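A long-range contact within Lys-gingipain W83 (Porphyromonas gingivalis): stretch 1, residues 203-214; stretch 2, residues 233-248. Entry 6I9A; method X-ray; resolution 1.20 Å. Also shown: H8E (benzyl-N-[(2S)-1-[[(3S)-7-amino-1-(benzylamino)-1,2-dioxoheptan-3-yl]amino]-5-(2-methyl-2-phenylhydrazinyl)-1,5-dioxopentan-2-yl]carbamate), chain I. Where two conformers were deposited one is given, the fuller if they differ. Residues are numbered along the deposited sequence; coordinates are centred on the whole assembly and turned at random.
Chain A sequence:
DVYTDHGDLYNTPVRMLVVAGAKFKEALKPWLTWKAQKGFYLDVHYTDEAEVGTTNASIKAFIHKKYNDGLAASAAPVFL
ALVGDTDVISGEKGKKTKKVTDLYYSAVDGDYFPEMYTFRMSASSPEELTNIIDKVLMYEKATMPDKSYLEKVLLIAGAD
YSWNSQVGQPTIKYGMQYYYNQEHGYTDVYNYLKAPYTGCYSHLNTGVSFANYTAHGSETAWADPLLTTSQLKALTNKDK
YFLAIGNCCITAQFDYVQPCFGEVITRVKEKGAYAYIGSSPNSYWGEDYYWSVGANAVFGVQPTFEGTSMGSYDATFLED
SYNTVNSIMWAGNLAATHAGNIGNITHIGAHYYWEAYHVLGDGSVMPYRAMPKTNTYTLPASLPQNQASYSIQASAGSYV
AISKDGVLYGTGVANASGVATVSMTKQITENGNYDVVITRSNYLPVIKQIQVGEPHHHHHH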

# COMPACT_ATOMS: atom_id res chain seq x y z
N HIS A 203 -2.61 17.48 -13.83
CA HIS A 203 -3.30 17.27 -12.55
C HIS A 203 -2.39 16.60 -11.51
O HIS A 203 -2.62 16.78 -10.31
N LEU A 204 -1.33 15.91 -11.95
CA LEU A 204 -0.39 15.38 -10.96
C LEU A 204 0.37 16.48 -10.26
O LEU A 204 0.74 16.32 -9.10
N ASN A 205 0.54 17.62 -10.94
CA ASN A 205 1.21 18.77 -10.35
C ASN A 205 0.29 19.54 -9.43
O ASN A 205 0.70 19.94 -8.33
N THR A 206 -0.95 19.80 -9.87
CA THR A 206 -1.84 20.65 -9.09
C THR A 206 -2.38 19.93 -7.87
O THR A 206 -2.67 20.59 -6.86
N GLY A 207 -2.52 18.61 -7.94
CA GLY A 207 -2.85 17.82 -6.77
C GLY A 207 -3.95 16.82 -7.01
O GLY A 207 -5.09 17.16 -7.30
N VAL A 208 -3.57 15.55 -6.82
CA VAL A 208 -4.52 14.44 -6.77
C VAL A 208 -4.05 13.49 -5.67
O VAL A 208 -2.85 13.39 -5.39
N SER A 209 -5.01 12.77 -5.08
CA SER A 209 -4.70 11.76 -4.05
C SER A 209 -4.32 10.42 -4.70
O SER A 209 -3.70 9.56 -4.05
N PHE A 210 -4.77 10.21 -5.93
CA PHE A 210 -4.76 8.89 -6.56
C PHE A 210 -4.70 9.10 -8.05
O PHE A 210 -5.43 9.95 -8.58
N ALA A 211 -3.88 8.31 -8.72
CA ALA A 211 -3.77 8.33 -10.18
C ALA A 211 -3.74 6.90 -10.65
O ALA A 211 -2.92 6.10 -10.16
N ASN A 212 -4.64 6.55 -11.61
CA ASN A 212 -4.66 5.17 -12.15
C ASN A 212 -4.70 5.26 -13.66
O ASN A 212 -5.56 5.93 -14.24
N TYR A 213 -3.72 4.60 -14.29
CA TYR A 213 -3.55 4.51 -15.73
C TYR A 213 -3.73 3.05 -16.11
O TYR A 213 -3.07 2.16 -15.54
N THR A 214 -4.56 2.77 -17.13
CA THR A 214 -4.69 1.43 -17.70
C THR A 214 -4.55 1.54 -19.21
O THR A 214 -5.36 2.21 -19.89
N LYS A 233 10.53 13.46 -12.68
CA LYS A 233 11.51 14.25 -11.92
C LYS A 233 11.19 15.74 -11.93
O LYS A 233 11.72 16.50 -11.11
N ALA A 234 10.35 16.19 -12.89
CA ALA A 234 9.96 17.58 -13.04
C ALA A 234 8.56 17.87 -12.48
O ALA A 234 8.10 19.00 -12.63
N LEU A 235 7.89 16.90 -11.79
CA LEU A 235 6.62 17.18 -11.13
C LEU A 235 6.80 18.29 -10.06
O LEU A 235 7.90 18.47 -9.51
N THR A 236 5.71 18.99 -9.76
CA THR A 236 5.78 20.12 -8.84
C THR A 236 4.81 19.95 -7.68
O THR A 236 4.52 20.94 -6.98
N ASN A 237 4.31 18.72 -7.40
CA ASN A 237 3.28 18.51 -6.40
C ASN A 237 3.83 18.42 -4.97
O ASN A 237 3.56 17.48 -4.22
N LYS A 238 4.59 19.45 -4.58
CA LYS A 238 5.09 19.52 -3.21
C LYS A 238 3.91 19.47 -2.27
O LYS A 238 2.90 20.14 -2.47
N ASP A 239 4.04 18.62 -1.23
CA ASP A 239 3.06 18.43 -0.18
C ASP A 239 1.75 17.83 -0.66
O ASP A 239 0.78 17.82 0.08
N LYS A 240 1.72 17.24 -1.87
CA LYS A 240 0.48 16.69 -2.43
C LYS A 240 0.74 15.31 -3.01
O LYS A 240 0.66 15.08 -4.23
N TYR A 241 1.08 14.36 -2.11
CA TYR A 241 1.56 13.06 -2.54
C TYR A 241 0.43 12.09 -2.75
O TYR A 241 -0.53 12.00 -2.01
N PHE A 242 0.59 11.26 -3.81
CA PHE A 242 -0.47 10.34 -4.22
C PHE A 242 -0.06 8.86 -4.16
O PHE A 242 1.14 8.52 -4.13
N LEU A 243 -1.09 8.01 -4.25
CA LEU A 243 -0.90 6.61 -4.63
C LEU A 243 -1.10 6.55 -6.15
O LEU A 243 -2.08 7.13 -6.66
N ALA A 244 -0.19 5.90 -6.87
CA ALA A 244 -0.38 5.70 -8.32
C ALA A 244 -0.43 4.21 -8.58
O ALA A 244 0.31 3.42 -7.95
N ILE A 245 -1.28 3.84 -9.54
CA ILE A 245 -1.43 2.42 -9.96
C ILE A 245 -1.32 2.39 -11.48
O ILE A 245 -2.11 3.05 -12.20
N GLY A 246 -0.33 1.66 -11.98
CA GLY A 246 -0.15 1.44 -13.41
C GLY A 246 -0.60 0.03 -13.76
O GLY A 246 0.09 -0.95 -13.44
N ASN A 247 -1.83 -0.09 -14.29
CA ASN A 247 -2.32 -1.37 -14.80
C ASN A 247 -1.87 -1.48 -16.26
O ASN A 247 -2.56 -1.05 -17.20
N CYS A 248 -0.62 -1.93 -16.42
CA CYS A 248 0.13 -1.85 -17.69
C CYS A 248 1.37 -2.69 -17.56
O CYS A 248 1.76 -3.09 -16.45

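Two neighbouring parallel strands, 210-214 and the strand that begins at Phe242, form the middle of this contact, and the apolar side chains gather on and just before them. Phe242, which enters its strand with chi1 at p, points toward the first stretch. Its flat ring suits a gap walled by aliphatic groups: Leu204 CD2 lies over one face, 4.3 Å from the centroid of the Phe242 ring in a CH-pi contact, while Val208 CG2 comes within 4.1 Å of Phe242 CD2. Leu204 (m, t) serves two neighbours, for its CB also packs 3.7 Å from Leu235 CD2. Leu235 has the same m, t rotamer, which brings the end of its side chain nearer the helix than its CA-to-CB bond alone would suggest.

Along the strands, paired residues send their side chains to the same face of the sheet. Phe210, Leu243 and Ile245 share one face. Phe210, with chi1 at t, places CD1 3.9 Å from Leu243 CD2 and CE1 3.6 Å from Ile245 CD1, the latter at the ring edge; the m, t rotamer of Ile245 extends that methyl to the ring. The other face begins with small groups, Ala211 and Ala244, whose CB atoms stand 4.5 Å apart, their single methyls adding little bulk. Farther along that face, Tyr213 (t) pairs with Gly246, which has no side chain, and turns its ring edge to Cys248, with Tyr213 CE1 4.1 Å from Cys248 CB and Cys248 SG 5.2 Å from the centroid of the Tyr213 ring.

Level with Ile245, Asn212 begins the polar part of the face that Phe210 shares. With chi1 at t, it uses its amide to bind across the strands: Asn212 ND2 donates to Asn247 OD1 at 2.9 Å and to the backbone Ile245 O at 3.0 Å. An amide suits a buried site because it can donate and accept at once, and water 3 uses the acceptors, donating to Asn212 OD1 and Asn247 OD1, each at 2.8 Å. Farther along, Thr214 (t) packs its CB 4.1 Å from Asn247 CB. The amine NAB of the bound H8E, at the end of a lysine-like chain as befits a ligand of Lys-gingipain, donates to Thr214 OG1 and to Asn247 O, both at 2.9 Å.

The other polar edge lies at the end of the helix. Asn205 (m) reaches past its own sideways CA-to-CB bond so that OD1 accepts from Thr236 N at 2.8 Å. Lys240, pointing toward the helix with rotamers m, t, m, t, has the length to carry its charge to backbone carbonyls at the helix end: NZ donates to Thr206 O at 2.9 Å and, weakly, to Asn205 O at 3.4 Å. Water 2 lies 2.9 Å from Lys240 NZ, accepting from it. Gly207 follows the helix with positive phi, where a CB would be jammed against Thr206 O; a CB would also lie 3.0 Å from Lys240 CD. Asn237 (p) steadies the turn, its ND2 donating to Lys240 O at 2.9 Å, and water 1 accepts from Val208 N at 2.9 Å.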

# COMPACT_ATOMS: atom_id res chain seq x y z
CB HIS A 203 -4.57 16.44 -12.79
CG HIS A 203 -5.40 16.98 -13.91
ND1 HIS A 203 -5.95 18.25 -13.87
CD2 HIS A 203 -5.74 16.40 -15.08
CE1 HIS A 203 -6.60 18.39 -15.02
NE2 HIS A 203 -6.50 17.31 -15.78
CB LEU A 204 0.64 14.48 -11.66
CG LEU A 204 0.09 13.20 -12.35
CD1 LEU A 204 1.24 12.44 -12.94
CD2 LEU A 204 -0.69 12.31 -11.35
CB ASN A 205 1.69 19.70 -11.45
CG ASN A 205 2.81 19.15 -12.25
OD1 ASN A 205 3.73 18.52 -11.71
ND2 ASN A 205 2.75 19.36 -13.55
CB THR A 206 -2.98 21.21 -9.94
OG1 THR A 206 -3.70 20.11 -10.48
CG2 THR A 206 -2.48 22.11 -11.08
CB VAL A 208 -4.65 13.67 -8.11
CG1 VAL A 208 -5.32 14.54 -9.17
CG2 VAL A 208 -3.30 13.13 -8.58
CB SER A 209 -5.92 11.53 -3.13
OG SER A 209 -7.05 11.13 -3.91
CB PHE A 210 -6.07 8.18 -6.18
CG PHE A 210 -6.23 6.80 -6.79
CD1 PHE A 210 -5.42 5.74 -6.39
CD2 PHE A 210 -7.21 6.56 -7.76
CE1 PHE A 210 -5.60 4.47 -6.93
CE2 PHE A 210 -7.39 5.27 -8.30
CZ PHE A 210 -6.59 4.25 -7.87
CB ALA A 211 -2.51 9.05 -10.61
CB ASN A 212 -5.90 4.46 -11.63
CG ASN A 212 -6.09 2.99 -11.97
OD1 ASN A 212 -7.20 2.50 -11.83
ND2 ASN A 212 -5.03 2.28 -12.37
CB TYR A 213 -2.14 5.02 -16.09
CG TYR A 213 -1.71 4.76 -17.51
CD1 TYR A 213 -1.08 3.57 -17.86
CD2 TYR A 213 -1.86 5.73 -18.49
CE1 TYR A 213 -0.59 3.35 -19.14
CE2 TYR A 213 -1.38 5.52 -19.79
CZ TYR A 213 -0.74 4.33 -20.11
OH TYR A 213 -0.29 4.12 -21.40
CB THR A 214 -6.00 0.77 -17.27
OG1 THR A 214 -6.03 -0.50 -17.99
CG2 THR A 214 -7.28 1.54 -17.60
CB LYS A 233 12.90 13.98 -12.48
CG LYS A 233 13.36 12.54 -12.21
CD LYS A 233 14.62 12.21 -13.01
CE LYS A 233 14.94 10.71 -12.89
NZ LYS A 233 16.20 10.37 -13.64
CB ALA A 234 9.99 17.95 -14.53
CB LEU A 235 6.08 15.92 -10.46
CG LEU A 235 5.56 14.86 -11.45
CD1 LEU A 235 5.31 13.57 -10.67
CD2 LEU A 235 4.24 15.32 -12.09
CB THR A 236 5.45 21.43 -9.62
OG1 THR A 236 4.09 21.36 -10.01
CG2 THR A 236 6.35 21.67 -10.81
CB ASN A 237 2.47 17.22 -6.72
CG ASN A 237 3.27 15.95 -6.82
OD1 ASN A 237 4.29 15.88 -7.52
ND2 ASN A 237 2.85 14.93 -6.08
CB LYS A 238 5.96 20.78 -3.01
CG LYS A 238 6.47 20.93 -1.56
CD LYS A 238 7.47 22.07 -1.41
CE LYS A 238 7.73 22.38 0.05
NZ LYS A 238 8.68 23.50 0.22
CB ASP A 239 2.78 19.75 0.56
CG ASP A 239 3.96 20.38 1.29
OD1 ASP A 239 4.93 19.69 1.59
OD2 ASP A 239 3.91 21.60 1.53
CB LYS A 240 -0.07 17.66 -3.49
CG LYS A 240 -0.56 19.00 -2.85
CD LYS A 240 -1.06 19.97 -3.91
CE LYS A 240 0.03 20.47 -4.82
NZ LYS A 240 -0.35 21.71 -5.61
CB TYR A 241 2.60 12.52 -1.53
CG TYR A 241 3.63 13.59 -1.25
CD1 TYR A 241 4.33 14.20 -2.29
CD2 TYR A 241 3.81 14.07 0.04
CE1 TYR A 241 5.18 15.27 -2.04
CE2 TYR A 241 4.70 15.14 0.31
CZ TYR A 241 5.37 15.73 -0.75
OH TYR A 241 6.22 16.80 -0.57
CB PHE A 242 -0.97 10.72 -5.65
CG PHE A 242 0.12 10.93 -6.69
CD1 PHE A 242 0.76 9.86 -7.31
CD2 PHE A 242 0.45 12.22 -7.10
CE1 PHE A 242 1.76 10.08 -8.24
CE2 PHE A 242 1.43 12.44 -8.04
CZ PHE A 242 2.06 11.39 -8.63
CB LEU A 243 -2.00 5.78 -3.95
CG LEU A 243 -2.16 4.34 -4.49
CD1 LEU A 243 -0.89 3.49 -4.30
CD2 LEU A 243 -3.32 3.65 -3.81
CB ALA A 244 0.72 6.37 -9.10
CB ILE A 245 -2.77 1.83 -9.51
CG1 ILE A 245 -2.87 1.92 -7.97
CG2 ILE A 245 -2.90 0.37 -10.01
CD1 ILE A 245 -4.12 1.25 -7.39
CB ASN A 247 -3.82 -1.47 -14.66
CG ASN A 247 -4.28 -1.50 -13.22
OD1 ASN A 247 -5.01 -0.62 -12.74
ND2 ASN A 247 -3.85 -2.54 -12.48
CB CYS A 248 0.47 -0.41 -18.07
SG CYS A 248 1.43 0.49 -16.82
CAQ H8E I . 5.73 -0.48 -24.53
CAK H8E I . 6.02 0.83 -24.96
CAH H8E I . 5.12 1.50 -25.79
CAL H8E I . 3.95 0.89 -26.23
CAR H8E I . 3.71 -0.40 -25.81
CBO H8E I . 4.54 -1.10 -24.94
CBA H8E I . 4.22 -2.43 -24.61
NBE H8E I . 3.32 -2.54 -23.45
CBL H8E I . 2.39 -3.53 -23.32
OAE H8E I . 2.18 -4.34 -24.24
CBN H8E I . 1.64 -3.57 -22.00
OAG H8E I . 1.68 -2.48 -21.36
CBS H8E I . 0.23 -4.22 -22.16
CBB H8E I . -0.74 -3.85 -21.02
CAY H8E I . -2.15 -4.39 -21.25
CAX H8E I . -3.08 -4.27 -20.03
CAW H8E I . -3.51 -2.83 -19.76
NAB H8E I . -4.43 -2.81 -18.59
NBG H8E I . 0.27 -5.68 -22.32
C H8E I . -0.19 -6.36 -23.37
O H8E I . -0.67 -5.88 -24.39
CA H8E I . 0.13 -7.85 -23.28
N H8E I . -0.77 -8.66 -24.09
CBK H8E I . -2.09 -8.81 -23.80
OAD H8E I . -2.59 -8.14 -22.88
OBI H8E I . -2.73 -9.65 -24.52
CBD H8E I . -4.18 -9.80 -24.33
CBP H8E I . -4.77 -10.61 -25.40
CAS H8E I . -5.04 -11.97 -25.23
CAM H8E I . -5.64 -12.77 -26.26
CAI H8E I . -5.86 -12.13 -27.48
CAN H8E I . -5.52 -10.80 -27.67
CAT H8E I . -4.99 -10.03 -26.65
CB H8E I . 1.57 -8.10 -23.74
CG H8E I . 1.84 -7.65 -25.20
CD H8E I . 3.31 -7.56 -25.48
OE1 H8E I . 3.95 -8.56 -25.79
NE2 H8E I . 3.80 -6.32 -25.29
NBT H8E I . 5.17 -6.04 -25.34
CAA H8E I . 5.69 -5.53 -24.04
CBQ H8E I . 5.63 -5.54 -26.60
CAU H8E I . 6.76 -4.71 -26.70
CAO H8E I . 7.22 -4.29 -27.94
CAJ H8E I . 6.55 -4.67 -29.10
CAP H8E I . 5.40 -5.45 -29.01
CAV H8E I . 4.96 -5.90 -27.77
O HOH W 1 -0.69 15.46 -6.78
O HOH W 2 1.95 22.27 -7.28
O HOH W 3 -7.04 -0.10 -10.81